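Local atomic coordinates of aryl esterase (Mycobacterium smegmatis, PDB entry 2Q0Q), a protein that catalyses the hydrolysis of aryl esters and acyl transfer to alcohols in water, as an oligomeric SGNH-family hydrolase. Residues A2-F8 and D45-E51; F28-W34 and F196-N201. One frame throughout, in Å; residues are numbered along the deposited sequence.

Contact 1. Residues A2-F8 and D45-E51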
loop_
_atom_site.group_PDB
_atom_site.type_symbol
_atom_site.label_atom_id
_atom_site.label_comp_id
_atom_site.label_asym_id
_atom_site.label_seq_id
_atom_site.Cartn_x
_atom_site.Cartn_y
_atom_site.Cartn_z
ATOM N N ALA G 2 21.472 33.267 20.498
ATOM C CA ALA G 2 20.114 33.803 20.205
ATOM C C ALA G 2 19.045 32.761 20.477
ATOM O O ALA G 2 19.312 31.567 20.424
ATOM C CB ALA G 2 20.026 34.288 18.755
ATOM N N LYS G 3 17.834 33.224 20.778
ATOM C CA LYS G 3 16.685 32.327 20.858
ATOM C C LYS G 3 16.142 32.094 19.450
ATOM O O LYS G 3 15.997 33.040 18.668
ATOM C CB LYS G 3 15.622 32.907 21.790
ATOM C CG LYS G 3 16.035 32.817 23.253
ATOM C CD LYS G 3 14.853 32.911 24.194
ATOM C CE LYS G 3 15.284 32.785 25.653
ATOM N NZ LYS G 3 15.754 31.413 25.975
ATOM N N ARG G 4 15.861 30.840 19.127
ATOM C CA ARG G 4 15.573 30.440 17.748
ATOM C C ARG G 4 14.088 30.162 17.562
ATOM O O ARG G 4 13.508 29.325 18.266
ATOM C CB ARG G 4 16.393 29.204 17.349
ATOM C CG ARG G 4 17.892 29.412 17.487
ATOM C CD ARG G 4 18.724 28.293 16.891
ATOM N NE ARG G 4 19.184 28.654 15.552
ATOM C CZ ARG G 4 19.038 27.934 14.440
ATOM N NH1 ARG G 4 18.493 26.729 14.437
ATOM N NH2 ARG G 4 19.495 28.425 13.303
ATOM N N ILE G 5 13.496 30.884 16.605
ATOM C CA ILE G 5 12.063 30.835 16.313
ATOM C C ILE G 5 11.795 30.292 14.907
ATOM O O ILE G 5 12.125 30.942 13.918
ATOM C CB ILE G 5 11.436 32.260 16.370
ATOM C CG1 ILE G 5 11.958 33.058 17.582
ATOM C CG2 ILE G 5 9.923 32.153 16.339
ATOM C CD1 ILE G 5 11.615 32.452 18.917
ATOM N N LEU G 6 11.195 29.112 14.821
ATOM C CA LEU G 6 10.816 28.505 13.529
ATOM C C LEU G 6 9.379 28.897 13.150
ATOM O O LEU G 6 8.468 28.654 13.921
ATOM C CB LEU G 6 10.888 26.974 13.610
ATOM C CG LEU G 6 10.320 26.167 12.431
ATOM C CD1 LEU G 6 11.149 26.449 11.204
ATOM C CD2 LEU G 6 10.340 24.703 12.764
ATOM N N CYS G 7 9.215 29.474 11.965
ATOM C CA CYS G 7 7.907 29.905 11.438
ATOM C C CYS G 7 7.511 28.894 10.371
ATOM O O CYS G 7 8.023 28.905 9.257
ATOM C CB CYS G 7 7.966 31.319 10.857
ATOM S SG CYS G 7 8.319 32.552 12.139
ATOM N N PHE G 8 6.601 28.001 10.756
ATOM C CA PHE G 8 6.111 26.939 9.891
ATOM C C PHE G 8 4.748 27.328 9.342
ATOM O O PHE G 8 3.814 27.564 10.109
ATOM C CB PHE G 8 6.024 25.616 10.673
ATOM C CG PHE G 8 5.886 24.397 9.798
ATOM C CD1 PHE G 8 6.950 23.987 8.996
ATOM C CD2 PHE G 8 4.719 23.657 9.777
ATOM C CE1 PHE G 8 6.849 22.873 8.195
ATOM C CE2 PHE G 8 4.615 22.531 8.977
ATOM C CZ PHE G 8 5.680 22.147 8.175
ATOM N N ASP G 45 18.914 39.418 19.643
ATOM C CA ASP G 45 18.763 38.367 20.657
ATOM C C ASP G 45 17.928 37.187 20.134
ATOM O O ASP G 45 17.840 36.151 20.798
ATOM C CB ASP G 45 18.145 38.903 21.952
ATOM C CG ASP G 45 19.140 39.681 22.818
ATOM O OD1 ASP G 45 20.363 39.543 22.620
ATOM O OD2 ASP G 45 18.671 40.433 23.706
ATOM N N PHE G 46 17.339 37.334 18.947
ATOM C CA PHE G 46 16.528 36.279 18.336
ATOM C C PHE G 46 16.941 35.994 16.904
ATOM O O PHE G 46 17.506 36.849 16.221
ATOM C CB PHE G 46 15.047 36.687 18.330
ATOM C CG PHE G 46 14.474 36.899 19.695
ATOM C CD1 PHE G 46 13.739 35.903 20.319
ATOM C CD2 PHE G 46 14.693 38.090 20.369
ATOM C CE1 PHE G 46 13.208 36.112 21.602
ATOM C CE2 PHE G 46 14.177 38.300 21.630
ATOM C CZ PHE G 46 13.436 37.303 22.251
ATOM N N GLU G 47 16.643 34.779 16.459
ATOM C CA GLU G 47 16.853 34.364 15.092
ATOM C C GLU G 47 15.587 33.681 14.574
ATOM O O GLU G 47 15.130 32.702 15.176
ATOM C CB GLU G 47 18.030 33.383 15.029
ATOM C CG GLU G 47 18.458 33.000 13.615
ATOM C CD GLU G 47 19.445 31.867 13.582
ATOM O OE1 GLU G 47 19.996 31.514 14.656
ATOM O OE2 GLU G 47 19.684 31.321 12.472
ATOM N N VAL G 48 15.057 34.182 13.458
ATOM C CA VAL G 48 13.856 33.636 12.828
ATOM C C VAL G 48 14.204 32.730 11.645
ATOM O O VAL G 48 15.059 33.046 10.824
ATOM C CB VAL G 48 12.899 34.769 12.375
ATOM C CG1 VAL G 48 11.738 34.220 11.517
ATOM C CG2 VAL G 48 12.376 35.500 13.599
ATOM N N ILE G 49 13.527 31.588 11.584
ATOM C CA ILE G 49 13.747 30.593 10.545
ATOM C C ILE G 49 12.471 30.457 9.721
ATOM O O ILE G 49 11.416 30.140 10.270
ATOM C CB ILE G 49 14.117 29.249 11.191
ATOM C CG1 ILE G 49 15.428 29.393 11.978
ATOM C CG2 ILE G 49 14.193 28.159 10.149
ATOM C CD1 ILE G 49 15.457 28.567 13.248
ATOM N N GLU G 50 12.574 30.719 8.419
ATOM C CA GLU G 50 11.425 30.773 7.496
ATOM C C GLU G 50 11.185 29.440 6.819
ATOM O O GLU G 50 11.949 29.028 5.938
ATOM C CB GLU G 50 11.654 31.833 6.423
ATOM C CG GLU G 50 11.831 33.220 7.023
ATOM C CD GLU G 50 12.222 34.291 6.018
ATOM O OE1 GLU G 50 12.965 34.002 5.043
ATOM O OE2 GLU G 50 11.785 35.437 6.231
ATOM N N GLU G 51 10.142 28.749 7.258
ATOM C CA GLU G 51 9.711 27.518 6.612
ATOM C C GLU G 51 8.243 27.642 6.191
ATOM O O GLU G 51 7.380 26.934 6.689
ATOM C CB GLU G 51 9.943 26.313 7.525
ATOM C CG GLU G 51 11.430 25.977 7.739
ATOM C CD GLU G 51 12.060 25.192 6.616
ATOM O OE1 GLU G 51 11.337 24.675 5.717
ATOM O OE2 GLU G 51 13.304 25.015 6.672
#
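Two parallel strands lie side by side, their axes 4.7 Å apart at closest and 21° apart in direction. The register pairs K3 with F46 through F8 with E51. K3, I5 and C7 each bond through both N and O to the other strand: K3 N to D45 O, E47 N to K3 O, C7 N to I49 O and E51 N to C7 O (all 2.9 Å), I5 N to E47 O and I49 N to I5 O (both 2.8 Å).

On the face bearing R4, L6, F8, E47, I49 and E51, the side chains interlock. I49 is the bump: its CD1 lies over one face of the R4 guanidinium, 3.7 Å from R4 NH1, while its CG2 meets L6 CD1 at 3.6 Å. L6 CD1 fills the hollow between I49 CG2 and E51 CG, 3.5 Å from the latter. R4 also forms a two-point salt bridge, NE to E47 OE1 (3.1 Å) and NH2 to E47 OE2 (3.0 Å). On the reverse face the fit is looser. I5 settles between F46, whose ring edge receives I5 CD1 (4.3 Å from F46 CD1), and V48, whose CG2 is 4.4 Å from I5 CB; C7 SG rests 3.9 Å from V48 CG1.

Within the chain, 46-52 is an outermost strand of the SGNH fold's parallel sheet, reached from 3-9 by a beta-alpha-beta crossover; strand 86-90 flanks 3-9 on its other side. Helix 34-42 packs on C7 and V48, and helix 70-81 on F8, I49 and E51, with H81 and Y73 binding the E51 carboxylate.

Contact 2. Residues F28-W34 and F196-N201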
loop_
_atom_site.group_PDB
_atom_site.type_symbol
_atom_site.label_atom_id
_atom_site.label_comp_id
_atom_site.label_asym_id
_atom_site.label_seq_id
_atom_site.Cartn_x
_atom_site.Cartn_y
_atom_site.Cartn_z
ATOM N N PHE G 28 7.309 38.396 -1.326
ATOM C CA PHE G 28 7.497 39.678 -0.641
ATOM C C PHE G 28 8.968 39.798 -0.220
ATOM O O PHE G 28 9.586 38.804 0.172
ATOM C CB PHE G 28 6.593 39.772 0.602
ATOM C CG PHE G 28 5.199 40.329 0.328
ATOM C CD1 PHE G 28 5.019 41.604 -0.214
ATOM C CD2 PHE G 28 4.072 39.584 0.629
ATOM C CE1 PHE G 28 3.743 42.114 -0.450
ATOM C CE2 PHE G 28 2.789 40.087 0.399
ATOM C CZ PHE G 28 2.628 41.357 -0.155
ATOM N N ALA G 29 9.526 41.004 -0.283
ATOM C CA ALA G 29 10.910 41.252 0.142
ATOM C C ALA G 29 11.191 40.766 1.568
ATOM O O ALA G 29 10.305 40.779 2.421
ATOM C CB ALA G 29 11.226 42.742 0.033
ATOM N N PRO G 30 12.439 40.382 1.855
ATOM C CA PRO G 30 12.746 39.853 3.193
ATOM C C PRO G 30 12.352 40.767 4.368
ATOM O O PRO G 30 12.018 40.273 5.439
ATOM C CB PRO G 30 14.271 39.619 3.150
ATOM C CG PRO G 30 14.751 40.252 1.891
ATOM C CD PRO G 30 13.609 40.366 0.960
ATOM N N ASP G 31 12.364 42.080 4.152
ATOM C CA ASP G 31 12.005 43.060 5.180
ATOM C C ASP G 31 10.515 43.393 5.184
ATOM O O ASP G 31 10.044 44.150 6.038
ATOM C CB ASP G 31 12.818 44.350 4.980
ATOM C CG ASP G 31 13.095 44.647 3.508
ATOM O OD1 ASP G 31 12.249 45.285 2.858
ATOM O OD2 ASP G 31 14.163 44.226 3.006
ATOM N N VAL G 32 9.773 42.831 4.230
ATOM C CA VAL G 32 8.363 43.149 4.065
ATOM C C VAL G 32 7.437 42.019 4.475
ATOM O O VAL G 32 6.409 42.254 5.102
ATOM C CB VAL G 32 8.061 43.608 2.617
ATOM C CG1 VAL G 32 6.569 43.830 2.415
ATOM C CG2 VAL G 32 8.857 44.882 2.308
ATOM N N ARG G 33 7.790 40.783 4.135
ATOM C CA ARG G 33 7.044 39.660 4.666
ATOM C C ARG G 33 7.099 39.664 6.206
ATOM O O ARG G 33 8.020 40.195 6.808
ATOM C CB ARG G 33 7.511 38.342 4.029
ATOM C CG ARG G 33 8.996 37.973 4.131
ATOM C CD ARG G 33 9.235 36.816 3.199
ATOM N NE ARG G 33 10.566 36.232 3.358
ATOM C CZ ARG G 33 11.602 36.405 2.541
ATOM N NH1 ARG G 33 11.509 37.185 1.474
ATOM N NH2 ARG G 33 12.742 35.792 2.809
ATOM N N TRP G 34 6.067 39.119 6.837
ATOM C CA TRP G 34 5.929 39.252 8.290
ATOM C C TRP G 34 7.016 38.532 9.067
ATOM O O TRP G 34 7.367 38.951 10.166
ATOM C CB TRP G 34 4.524 38.831 8.773
ATOM C CG TRP G 34 4.176 37.366 8.666
ATOM C CD1 TRP G 34 3.391 36.767 7.720
ATOM C CD2 TRP G 34 4.559 36.337 9.574
ATOM N NE1 TRP G 34 3.284 35.424 7.972
ATOM C CE2 TRP G 34 4.006 35.126 9.094
ATOM C CE3 TRP G 34 5.357 36.309 10.733
ATOM C CZ2 TRP G 34 4.197 33.911 9.750
ATOM C CZ3 TRP G 34 5.548 35.104 11.376
ATOM C CH2 TRP G 34 4.973 33.922 10.885
ATOM N N PHE G 196 -1.806 38.357 1.685
ATOM C CA PHE G 196 -1.644 39.548 2.522
ATOM C C PHE G 196 -1.125 40.725 1.750
ATOM O O PHE G 196 -0.289 40.589 0.881
ATOM C CB PHE G 196 -0.667 39.355 3.680
ATOM C CG PHE G 196 -1.108 38.382 4.751
ATOM C CD1 PHE G 196 -0.173 37.911 5.678
ATOM C CD2 PHE G 196 -2.435 37.950 4.872
ATOM C CE1 PHE G 196 -0.550 37.027 6.714
ATOM C CE2 PHE G 196 -2.808 37.055 5.880
ATOM C CZ PHE G 196 -1.857 36.579 6.800
ATOM N N THR G 197 -1.600 41.901 2.133
ATOM C CA THR G 197 -0.986 43.157 1.715
ATOM C C THR G 197 0.302 43.379 2.494
ATOM O O THR G 197 0.626 42.627 3.429
ATOM C CB THR G 197 -1.889 44.352 1.995
ATOM O OG1 THR G 197 -2.239 44.359 3.386
ATOM C CG2 THR G 197 -3.143 44.266 1.132
ATOM N N GLU G 198 1.057 44.395 2.091
ATOM C CA GLU G 198 2.248 44.788 2.847
ATOM C C GLU G 198 1.907 45.189 4.287
ATOM O O GLU G 198 2.659 44.834 5.213
ATOM C CB GLU G 198 2.941 45.966 2.178
ATOM C CG GLU G 198 3.554 45.627 0.828
ATOM C CD GLU G 198 4.179 46.849 0.161
ATOM O OE1 GLU G 198 3.482 47.896 -0.002
ATOM O OE2 GLU G 198 5.370 46.710 -0.203
ATOM N N ALA G 199 0.789 45.911 4.448
ATOM C CA ALA G 199 0.304 46.381 5.771
ATOM C C ALA G 199 -0.209 45.252 6.681
ATOM O O ALA G 199 0.029 45.283 7.923
ATOM C CB ALA G 199 -0.784 47.448 5.613
ATOM N N ASN G 200 -0.861 44.247 6.063
ATOM C CA ASN G 200 -1.139 42.940 6.713
ATOM C C ASN G 200 0.115 42.287 7.283
ATOM O O ASN G 200 0.107 41.802 8.429
ATOM C CB ASN G 200 -1.724 41.921 5.724
ATOM C CG ASN G 200 -3.122 42.180 5.319
ATOM O OD1 ASN G 200 -3.616 41.583 4.346
ATOM N ND2 ASN G 200 -3.807 43.062 6.052
ATOM N N ASN G 201 1.180 42.236 6.463
ATOM C CA ASN G 201 2.432 41.586 6.872
ATOM C C ASN G 201 3.066 42.326 8.039
ATOM O O ASN G 201 3.477 41.741 9.045
ATOM C CB ASN G 201 3.422 41.538 5.715
ATOM C CG ASN G 201 3.200 40.351 4.820
ATOM O OD1 ASN G 201 3.525 39.229 5.198
ATOM N ND2 ASN G 201 2.619 40.590 3.628
HETATM O O HOH W 1 5.324 44.631 5.644
#
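N201 organises this meeting of the loop before helix 34-42 with the start of helix 198-215. With its chi1 at -85° and chi2 at -74°, OD1 reaches across to W34 N (3.0 Å, 133°, weak), while ND2 is held at home by T197 O (2.9 Å), which fixes the amide's orientation. R33 is the N-cap of helix 34-42, so OD1 serves an amide in that helix's first turn. W34 adopts the p rotamer, which sets its CD1 at the edge of the F196 ring, 4.1 Å from F196 CE1. The extended R33 chain (chi2 and chi3 both t) lets NH1 reach back to F28 O at 2.8 Å. F28, chi1 -88°, directs its ring edge at F196 O, 3.2 Å from CE2; E198 CG lies 3.7 Å from F28 CE1 and 3.9 Å from V32 CG1. T197, p at chi1, forms a capping box with N200: N200 N to T197 OG1 and T197 N to N200 OD1, both 3.0 Å. A water donates to V32 O and E198 O, each at 2.7 Å.

With a single weak direct hydrogen bond, one bridging water and otherwise van der Waals contact, the joint depends on side-chain shape rather than strong polar pairing; F196 O, buried without a hydrogen-bond partner, meets a ring edge instead.

How the contacts relate
The segments alternate along the chain, 2-8, 28-34, 45-51, 196-201, so the two contacts interlace. Their centres lie about 17 Å apart, yet they touch directly: R33 NH2 forms a salt bridge with E50 OE1 at 2.9 Å, and C7 SG packs 3.8 Å from W34 CH2. Helix 34-42 is the shared element: W34 starts it, and it lies between strands 3-9 and 46-52 in sequence. Contact 2 joins the start of helix 198-215 to the start of helix 34-42, which in turn packs on C7 and V48 of the two strands of contact 1. F196 lies near the probable Ser-His-Asp triad, whereas contact 1 adjoins a second subunit, through R4 and E51.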